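PDB 6MJN: organic hydroperoxide resistance protein from Legionella pneumophila, which probably reduces organic hydroperoxides through reactive thiols, as related OsmC/Ohr proteins do, and so helps protect the cell from oxidative damage. Local coordinates for residues F57-A62 / M85-V89; A68-A73 / L120-A124; S79-M85 / H106-L112. One frame throughout, in Å; residues are numbered along the deposited sequence.

Contact 1 (F57-A62 / M85-V89); sequences FAAGYA and MTSEV
Ser87 points from strand 85-89 toward helix 57-62 and bonds to its backbone, OG giving a hydrogen bond of 2.6 Å to Ala58 O. With chi1 at 68° the hydroxyl stands between the serine's own N and carbonyl carbon, directed at the helix. The bond arrives well above the plane of the Ala58 carbonyl, at a C=O...OG angle of 109°, while Ala62 N, the regular helical donor, approaches from the opposite face of that plane. Two donors thus hold one helical carbonyl oxygen, and the buried serine hydroxyl has a backbone acceptor in Ala58 O.

Packing is tight around this bond. Ala58 CB lies 3.3 Å from Ser87 OG and 3.6 Å from Val89 CG2, and Met85 CG rests 3.3 Å from Ala62 O. The small alanines let the helix settle close to the sheet: the axes of the two short segments approach to 7.4 Å and run at 148°. This is the helix-on-sheet layer of the OsmC fold, in which the long helix 53-76 lies against the sheet containing strand 82-93; in this family that helix carries one of the redox-active cysteines.

Contacts are looser at the Phe57 end, where Val89 CG2 touches the ring at its edge, in plane, 3.9 Å from CD2. The two side chains cross there at about a right angle. Tyr130 of the same chain and Tyr130 of the second subunit, the latter edge-to-face, also meet this ring. On the other face of the strand Thr86 and Glu88 turn away from the helix and are partly exposed, although each also packs on the second subunit, on Ile16 and Thr14 of that chain respectively.

Contact 2 (A68-A73 / L120-A124); sequences AIRHVA and LVAKA
Ile69 and Leu120 meet as aliphatic branches, and no ring or other flat group lies between the two helices; the nearby aromatic, Phe65, instead touches Val121 and Ala124 from within helix 53-76. Ile69 CG2 comes 4.0 Å from Leu120 CD2, the two side chains crossing at about a right angle. Leu120 CD1 lies 3.5 Å from Val72 CG1 and also rests near Ile69 O, so the forked end of Leu120 touches successive turns of helix 68-73. It gets there because CG is anti to the backbone N (chi1 165°), which swings the tip toward the partner helix. Where the backbones come nearest, Ala124 CB sits 3.6 Å from both Ile69 N and Ile69 CG1, and Ala68 CB is a further neighbour, 4.0 Å from Ala124 CB. At the exposed margin, Val72 CG1 also touches Lys123 CB at 3.9 Å, beyond which the lysine chain leads off toward solvent. No hydrogen bond crosses. Leu80 adds to the apolar group by touching Ile69, Ala73 and Leu120. The axes of segments 68-73 and 120-124 come within 8.5 Å at 109°, a steep crossing; helix 114-125 lies across helix 53-76 on one side of the sheet in the OsmC alpha/beta fold.

Contact 3 (S79-M85 / H106-L112); sequences SLEDVSM and HAHITGL
Ser84 and His108 form a hydrogen-bonded pair of this antiparallel contact. Ser84 N donates a 2.9 Å hydrogen bond to His108 O, in the carbonyl plane, and His108 N returns an almost straight bond of 2.9 Å to Ser84 O. The next pair, Val83 with Ile109, is non-hydrogen-bonded; its backbones come close enough for Val83 CA to make a CH...O contact of 3.1 Å with His108 O. On the face turned to the helices the side chains of Val83 and Ile109 lie side by side, pointing the same way, and meet through CG2 and CG1. Farther along that face the Met85 chain bends at chi2 (62°), which brings its SD to 3.7 Å from Ala107 CB.

Toward the start of the strand the register slips. Glu81 and Asp82 both face Thr110, a classic beta bulge: Glu81 N bonds to Thr110 O, while Thr110 N bonds to Asp82 O, straight at N-H...O 175°. The bulge lies at the open end of the hairpin formed by strands 82-93 and 99-110. Gly111 follows with a positive phi of 108°, a conformation suited to glycine, and the Glu81 side chain lies along its backbone, CG 3.9 Å from Gly111 CA.

Next to the bulge Leu80 folds back. Its CD2 presses against both Ile109 CG2 (3.4 Å) and Leu112 CD1 (3.5 Å), each closer than usual van der Waals contact. Leu120 of helix 114-125 and Ile69 and Ala73 of helix 53-76 also touch the same leucine. On the other side of strand 106-110, strand 140-146 continues the sheet, and His106 ND1 is hydrogen-bonded to Ser143 OG there. Ser84 and Met85 pair in turn with a strand of the second subunit.

In the fold
Contact 1 lies about 4 Å from the chain's centre (centre to centre) and is wholly buried. Contact 2 is also mostly buried but has a lysine exposed at its margin, and contact 3, about 17 Å from the chain's centre by the same measure, runs out to the surface. Helix 53-76 serves contacts 1 and 2, and strand 82-93 serves contacts 1 and 3, which share Met85; its sulfur also packs on Ile69 of contact 2. Chemistry follows place: one side-chain bond to a helical carbonyl in contact 1, purely apolar branches in contact 2, and backbone pairing in contact 3. Contacts 1 and 3 carry the sheet into the second subunit, which contact 1 also meets through its helix.

Contact 1 (F57-A62 / M85-V89)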
loop_
_atom_site.group_PDB
_atom_site.type_symbol
_atom_site.label_atom_id
_atom_site.label_comp_id
_atom_site.label_asym_id
_atom_site.label_seq_id
_atom_site.Cartn_x
_atom_site.Cartn_y
_atom_site.Cartn_z
ATOM N N PHE B 57 0.218 2.951 -2.855
ATOM C CA PHE B 57 0.803 1.617 -2.866
ATOM C C PHE B 57 2.170 1.643 -3.543
ATOM O O PHE B 57 3.137 1.072 -3.025
ATOM C CB PHE B 57 -0.134 0.638 -3.588
ATOM C CG PHE B 57 0.312 -0.792 -3.482
ATOM C CD1 PHE B 57 -0.042 -1.543 -2.370
ATOM C CD2 PHE B 57 1.120 -1.352 -4.454
ATOM C CE1 PHE B 57 0.371 -2.863 -2.239
ATOM C CE2 PHE B 57 1.554 -2.661 -4.334
ATOM C CZ PHE B 57 1.176 -3.419 -3.216
ATOM N N ALA B 58 2.280 2.367 -4.652
ATOM C CA ALA B 58 3.568 2.477 -5.326
ATOM C C ALA B 58 4.599 3.141 -4.422
ATOM O O ALA B 58 5.756 2.709 -4.353
ATOM C CB ALA B 58 3.417 3.261 -6.623
ATOM N N ALA B 59 4.201 4.195 -3.726
ATOM C CA ALA B 59 5.153 4.902 -2.875
ATOM C C ALA B 59 5.596 4.029 -1.709
ATOM O O ALA B 59 6.800 3.925 -1.421
ATOM C CB ALA B 59 4.532 6.198 -2.369
ATOM N N GLY B 60 4.634 3.429 -0.999
ATOM C CA GLY B 60 4.979 2.515 0.091
ATOM C C GLY B 60 5.857 1.354 -0.360
ATOM O O GLY B 60 6.806 0.979 0.333
ATOM N N TYR B 61 5.548 0.768 -1.520
ATOM C CA TYR B 61 6.326 -0.374 -2.009
ATOM C C TYR B 61 7.761 0.036 -2.354
ATOM O O TYR B 61 8.719 -0.641 -1.963
ATOM C CB TYR B 61 5.639 -0.994 -3.232
ATOM C CG TYR B 61 5.975 -2.441 -3.509
ATOM C CD1 TYR B 61 6.964 -3.100 -2.795
ATOM C CD2 TYR B 61 5.297 -3.152 -4.500
ATOM C CE1 TYR B 61 7.254 -4.430 -3.043
ATOM C CE2 TYR B 61 5.585 -4.472 -4.759
ATOM C CZ TYR B 61 6.563 -5.102 -4.028
ATOM O OH TYR B 61 6.857 -6.410 -4.288
ATOM N N ALA B 62 7.933 1.156 -3.059
ATOM C CA ALA B 62 9.287 1.613 -3.397
ATOM C C ALA B 62 10.124 1.818 -2.142
ATOM O O ALA B 62 11.296 1.418 -2.084
ATOM C CB ALA B 62 9.231 2.906 -4.212
ATOM N N MET B 85 14.982 3.412 -5.578
ATOM C CA MET B 85 13.979 2.421 -5.909
ATOM C C MET B 85 12.832 3.085 -6.659
ATOM O O MET B 85 12.284 4.090 -6.195
ATOM C CB MET B 85 13.460 1.774 -4.626
ATOM C CG MET B 85 12.884 0.420 -4.815
ATOM S SD MET B 85 14.116 -0.746 -5.432
ATOM C CE MET B 85 12.936 -1.634 -6.454
ATOM N N THR B 86 12.488 2.516 -7.806
ATOM C CA THR B 86 11.348 2.905 -8.620
ATOM C C THR B 86 10.315 1.783 -8.557
ATOM O O THR B 86 10.662 0.607 -8.709
ATOM C CB THR B 86 11.780 3.126 -10.075
ATOM O OG1 THR B 86 12.754 4.179 -10.136
ATOM C CG2 THR B 86 10.600 3.506 -10.932
ATOM N N SER B 87 9.056 2.140 -8.330
ATOM C CA SER B 87 7.956 1.188 -8.425
ATOM C C SER B 87 6.966 1.722 -9.442
ATOM O O SER B 87 6.676 2.918 -9.469
ATOM C CB SER B 87 7.250 0.996 -7.083
ATOM O OG SER B 87 6.579 2.186 -6.733
ATOM N N GLU B 88 6.472 0.847 -10.300
ATOM C CA GLU B 88 5.435 1.227 -11.243
ATOM C C GLU B 88 4.238 0.327 -10.989
ATOM O O GLU B 88 4.360 -0.901 -11.049
ATOM C CB GLU B 88 5.931 1.099 -12.669
ATOM C CG GLU B 88 4.860 1.391 -13.696
ATOM C CD GLU B 88 5.360 1.131 -15.101
ATOM O OE1 GLU B 88 6.380 1.730 -15.484
ATOM O OE2 GLU B 88 4.748 0.306 -15.808
ATOM N N VAL B 89 3.101 0.933 -10.688
ATOM C CA VAL B 89 1.908 0.200 -10.273
ATOM C C VAL B 89 0.806 0.488 -11.278
ATOM O O VAL B 89 0.539 1.654 -11.601
ATOM C CB VAL B 89 1.481 0.585 -8.849
ATOM C CG1 VAL B 89 0.054 0.057 -8.534
ATOM C CG2 VAL B 89 2.523 0.041 -7.844
#

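Contact 2 (A68-A73 / L120-A124)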
loop_
_atom_site.group_PDB
_atom_site.type_symbol
_atom_site.label_atom_id
_atom_site.label_comp_id
_atom_site.label_asym_id
_atom_site.label_seq_id
_atom_site.Cartn_x
_atom_site.Cartn_y
_atom_site.Cartn_z
ATOM N N ALA B 68 14.507 -2.935 2.344
ATOM C CA ALA B 68 14.890 -4.345 2.386
ATOM C C ALA B 68 16.232 -4.589 1.700
ATOM O O ALA B 68 17.014 -5.443 2.141
ATOM C CB ALA B 68 13.804 -5.208 1.748
ATOM N N ILE B 69 16.498 -3.870 0.605
ATOM C CA ILE B 69 17.827 -3.897 -0.010
ATOM C C ILE B 69 18.885 -3.454 0.994
ATOM O O ILE B 69 19.920 -4.110 1.168
ATOM C CB ILE B 69 17.861 -3.013 -1.270
ATOM C CG1 ILE B 69 16.958 -3.591 -2.364
ATOM C CG2 ILE B 69 19.313 -2.858 -1.756
ATOM C CD1 ILE B 69 16.900 -2.710 -3.658
ATOM N N ARG B 70 18.659 -2.310 1.647
ATOM C CA ARG B 70 19.642 -1.828 2.611
ATOM C C ARG B 70 19.821 -2.822 3.754
ATOM O O ARG B 70 20.940 -3.024 4.238
ATOM C CB ARG B 70 19.240 -0.447 3.139
ATOM C CG ARG B 70 19.260 0.632 2.071
ATOM C CD ARG B 70 19.044 2.025 2.636
ATOM N NE ARG B 70 18.910 3.028 1.581
ATOM C CZ ARG B 70 19.917 3.756 1.097
ATOM N NH1 ARG B 70 21.149 3.602 1.570
ATOM N NH2 ARG B 70 19.688 4.644 0.134
ATOM N N HIS B 71 18.736 -3.484 4.172
ATOM C CA HIS B 71 18.831 -4.417 5.295
ATOM C C HIS B 71 19.643 -5.656 4.922
ATOM O O HIS B 71 20.534 -6.078 5.669
ATOM C CB HIS B 71 17.423 -4.808 5.765
ATOM C CG HIS B 71 17.409 -5.932 6.756
ATOM N ND1 HIS B 71 17.673 -5.746 8.095
ATOM C CD2 HIS B 71 17.170 -7.257 6.602
ATOM C CE1 HIS B 71 17.596 -6.906 8.725
ATOM N NE2 HIS B 71 17.299 -7.840 7.840
ATOM N N VAL B 72 19.342 -6.260 3.770
ATOM C CA VAL B 72 20.095 -7.432 3.338
ATOM C C VAL B 72 21.574 -7.091 3.174
ATOM O O VAL B 72 22.451 -7.865 3.568
ATOM C CB VAL B 72 19.496 -7.996 2.034
ATOM C CG1 VAL B 72 20.425 -9.051 1.430
ATOM C CG2 VAL B 72 18.133 -8.584 2.302
ATOM N N ALA B 73 21.878 -5.925 2.607
ATOM C CA ALA B 73 23.276 -5.567 2.382
ATOM C C ALA B 73 24.018 -5.402 3.700
ATOM O O ALA B 73 25.194 -5.772 3.810
ATOM C CB ALA B 73 23.368 -4.286 1.553
ATOM N N LEU B 120 21.436 -9.418 -4.814
ATOM C CA LEU B 120 21.003 -8.672 -3.639
ATOM C C LEU B 120 19.525 -8.318 -3.733
ATOM O O LEU B 120 18.777 -8.473 -2.757
ATOM C CB LEU B 120 21.866 -7.415 -3.493
ATOM C CG LEU B 120 21.419 -6.286 -2.566
ATOM C CD1 LEU B 120 21.169 -6.777 -1.149
ATOM C CD2 LEU B 120 22.495 -5.221 -2.563
ATOM N N VAL B 121 19.091 -7.845 -4.902
ATOM C CA VAL B 121 17.687 -7.503 -5.107
ATOM C C VAL B 121 16.808 -8.732 -4.934
ATOM O O VAL B 121 15.728 -8.657 -4.332
ATOM C CB VAL B 121 17.518 -6.841 -6.490
ATOM C CG1 VAL B 121 16.048 -6.870 -6.959
ATOM C CG2 VAL B 121 18.086 -5.427 -6.433
ATOM N N ALA B 122 17.260 -9.888 -5.432
ATOM C CA ALA B 122 16.472 -11.108 -5.271
ATOM C C ALA B 122 16.261 -11.444 -3.800
ATOM O O ALA B 122 15.168 -11.867 -3.404
ATOM C CB ALA B 122 17.143 -12.279 -5.989
ATOM N N LYS B 123 17.306 -11.286 -2.980
ATOM C CA LYS B 123 17.177 -11.561 -1.552
ATOM C C LYS B 123 16.263 -10.553 -0.877
ATOM O O LYS B 123 15.475 -10.918 0.007
ATOM C CB LYS B 123 18.552 -11.547 -0.885
ATOM C CG LYS B 123 19.467 -12.679 -1.280
ATOM C CD LYS B 123 20.726 -12.651 -0.418
ATOM C CE LYS B 123 21.830 -13.543 -0.971
ATOM N NZ LYS B 123 22.400 -12.971 -2.212
ATOM N N ALA B 124 16.361 -9.277 -1.272
ATOM C CA ALA B 124 15.497 -8.256 -0.694
ATOM C C ALA B 124 14.028 -8.564 -0.963
ATOM O O ALA B 124 13.185 -8.381 -0.085
ATOM C CB ALA B 124 15.874 -6.879 -1.239
#

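Contact 3 (S79-M85 / H106-L112)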
loop_
_atom_site.group_PDB
_atom_site.type_symbol
_atom_site.label_atom_id
_atom_site.label_comp_id
_atom_site.label_asym_id
_atom_site.label_seq_id
_atom_site.Cartn_x
_atom_site.Cartn_y
_atom_site.Cartn_z
ATOM N N SER B 79 28.972 -4.261 0.161
ATOM C CA SER B 79 29.477 -2.889 0.033
ATOM C C SER B 79 28.558 -2.054 -0.865
ATOM O O SER B 79 28.887 -1.693 -1.998
ATOM C CB SER B 79 30.908 -2.906 -0.493
ATOM O OG SER B 79 30.991 -3.568 -1.745
ATOM N N LEU B 80 27.388 -1.729 -0.313
ATOM C CA LEU B 80 26.446 -0.823 -0.962
ATOM C C LEU B 80 26.847 0.618 -0.729
ATOM O O LEU B 80 26.994 1.052 0.416
ATOM C CB LEU B 80 25.030 -1.019 -0.420
ATOM C CG LEU B 80 24.141 -2.034 -1.096
ATOM C CD1 LEU B 80 22.699 -1.563 -1.024
ATOM C CD2 LEU B 80 24.593 -2.195 -2.509
ATOM N N GLU B 81 26.991 1.374 -1.809
ATOM C CA GLU B 81 27.212 2.802 -1.636
ATOM C C GLU B 81 25.887 3.553 -1.586
ATOM O O GLU B 81 25.639 4.307 -0.640
ATOM C CB GLU B 81 28.109 3.347 -2.754
ATOM C CG GLU B 81 29.469 2.679 -2.843
ATOM C CD GLU B 81 30.311 3.227 -3.983
ATOM O OE1 GLU B 81 29.964 4.302 -4.516
ATOM O OE2 GLU B 81 31.318 2.583 -4.348
ATOM N N ASP B 82 25.025 3.344 -2.578
ATOM C CA ASP B 82 23.728 4.006 -2.622
ATOM C C ASP B 82 22.714 3.095 -3.308
ATOM O O ASP B 82 23.072 2.135 -3.997
ATOM C CB ASP B 82 23.821 5.358 -3.346
ATOM C CG ASP B 82 22.653 6.276 -3.031
ATOM O OD1 ASP B 82 21.858 5.957 -2.118
ATOM O OD2 ASP B 82 22.529 7.324 -3.703
ATOM N N VAL B 83 21.437 3.397 -3.096
ATOM C CA VAL B 83 20.360 2.708 -3.798
ATOM C C VAL B 83 19.182 3.663 -3.909
ATOM O O VAL B 83 18.881 4.413 -2.975
ATOM C CB VAL B 83 19.957 1.396 -3.082
ATOM C CG1 VAL B 83 19.535 1.672 -1.652
ATOM C CG2 VAL B 83 18.810 0.705 -3.820
ATOM N N SER B 84 18.528 3.651 -5.064
ATOM C CA SER B 84 17.208 4.243 -5.187
ATOM C C SER B 84 16.278 3.200 -5.783
ATOM O O SER B 84 16.712 2.245 -6.438
ATOM C CB SER B 84 17.226 5.509 -6.045
ATOM O OG SER B 84 17.595 5.210 -7.367
ATOM N N MET B 85 14.982 3.412 -5.578
ATOM C CA MET B 85 13.979 2.421 -5.909
ATOM C C MET B 85 12.832 3.085 -6.659
ATOM O O MET B 85 12.284 4.090 -6.195
ATOM C CB MET B 85 13.460 1.774 -4.626
ATOM C CG MET B 85 12.884 0.420 -4.815
ATOM S SD MET B 85 14.116 -0.746 -5.432
ATOM C CE MET B 85 12.936 -1.634 -6.454
ATOM N N HIS B 106 12.181 -1.389 -10.135
ATOM C CA HIS B 106 13.494 -1.199 -10.739
ATOM C C HIS B 106 14.434 -0.630 -9.697
ATOM O O HIS B 106 14.249 0.505 -9.249
ATOM C CB HIS B 106 13.419 -0.268 -11.950
ATOM C CG HIS B 106 14.749 -0.025 -12.587
ATOM N ND1 HIS B 106 15.499 -1.037 -13.142
ATOM C CD2 HIS B 106 15.482 1.102 -12.725
ATOM C CE1 HIS B 106 16.627 -0.543 -13.614
ATOM N NE2 HIS B 106 16.644 0.754 -13.370
ATOM N N ALA B 107 15.463 -1.385 -9.339
ATOM C CA ALA B 107 16.431 -0.906 -8.366
ATOM C C ALA B 107 17.631 -0.284 -9.074
ATOM O O ALA B 107 18.094 -0.796 -10.096
ATOM C CB ALA B 107 16.876 -2.049 -7.451
ATOM N N HIS B 108 18.120 0.834 -8.541
ATOM C CA HIS B 108 19.365 1.450 -8.999
ATOM C C HIS B 108 20.355 1.407 -7.842
ATOM O O HIS B 108 20.191 2.117 -6.847
ATOM C CB HIS B 108 19.141 2.882 -9.481
ATOM C CG HIS B 108 20.379 3.554 -9.998
ATOM N ND1 HIS B 108 20.342 4.760 -10.663
ATOM C CD2 HIS B 108 21.682 3.189 -9.953
ATOM C CE1 HIS B 108 21.569 5.112 -11.001
ATOM N NE2 HIS B 108 22.401 4.178 -10.579
ATOM N N ILE B 109 21.400 0.587 -7.994
ATOM C CA ILE B 109 22.344 0.268 -6.925
ATOM C C ILE B 109 23.743 0.722 -7.333
ATOM O O ILE B 109 24.185 0.437 -8.449
ATOM C CB ILE B 109 22.322 -1.247 -6.633
ATOM C CG1 ILE B 109 20.969 -1.664 -6.049
ATOM C CG2 ILE B 109 23.442 -1.643 -5.699
ATOM C CD1 ILE B 109 20.838 -3.144 -5.805
ATOM N N THR B 110 24.424 1.473 -6.450
ATOM C CA THR B 110 25.805 1.888 -6.657
ATOM C C THR B 110 26.723 1.044 -5.781
ATOM O O THR B 110 26.420 0.799 -4.611
ATOM C CB THR B 110 26.004 3.378 -6.309
ATOM O OG1 THR B 110 24.912 4.148 -6.829
ATOM C CG2 THR B 110 27.315 3.909 -6.880
ATOM N N GLY B 111 27.858 0.618 -6.342
ATOM C CA GLY B 111 28.905 -0.029 -5.570
ATOM C C GLY B 111 29.061 -1.518 -5.806
ATOM O O GLY B 111 29.987 -2.119 -5.248
ATOM N N LEU B 112 28.195 -2.124 -6.608
ATOM C CA LEU B 112 28.233 -3.547 -6.901
ATOM C C LEU B 112 28.307 -3.751 -8.404
ATOM O O LEU B 112 27.897 -2.882 -9.184
ATOM C CB LEU B 112 26.986 -4.258 -6.366
ATOM C CG LEU B 112 26.726 -4.140 -4.868
ATOM C CD1 LEU B 112 25.439 -4.882 -4.535
ATOM C CD2 LEU B 112 27.886 -4.686 -4.086
#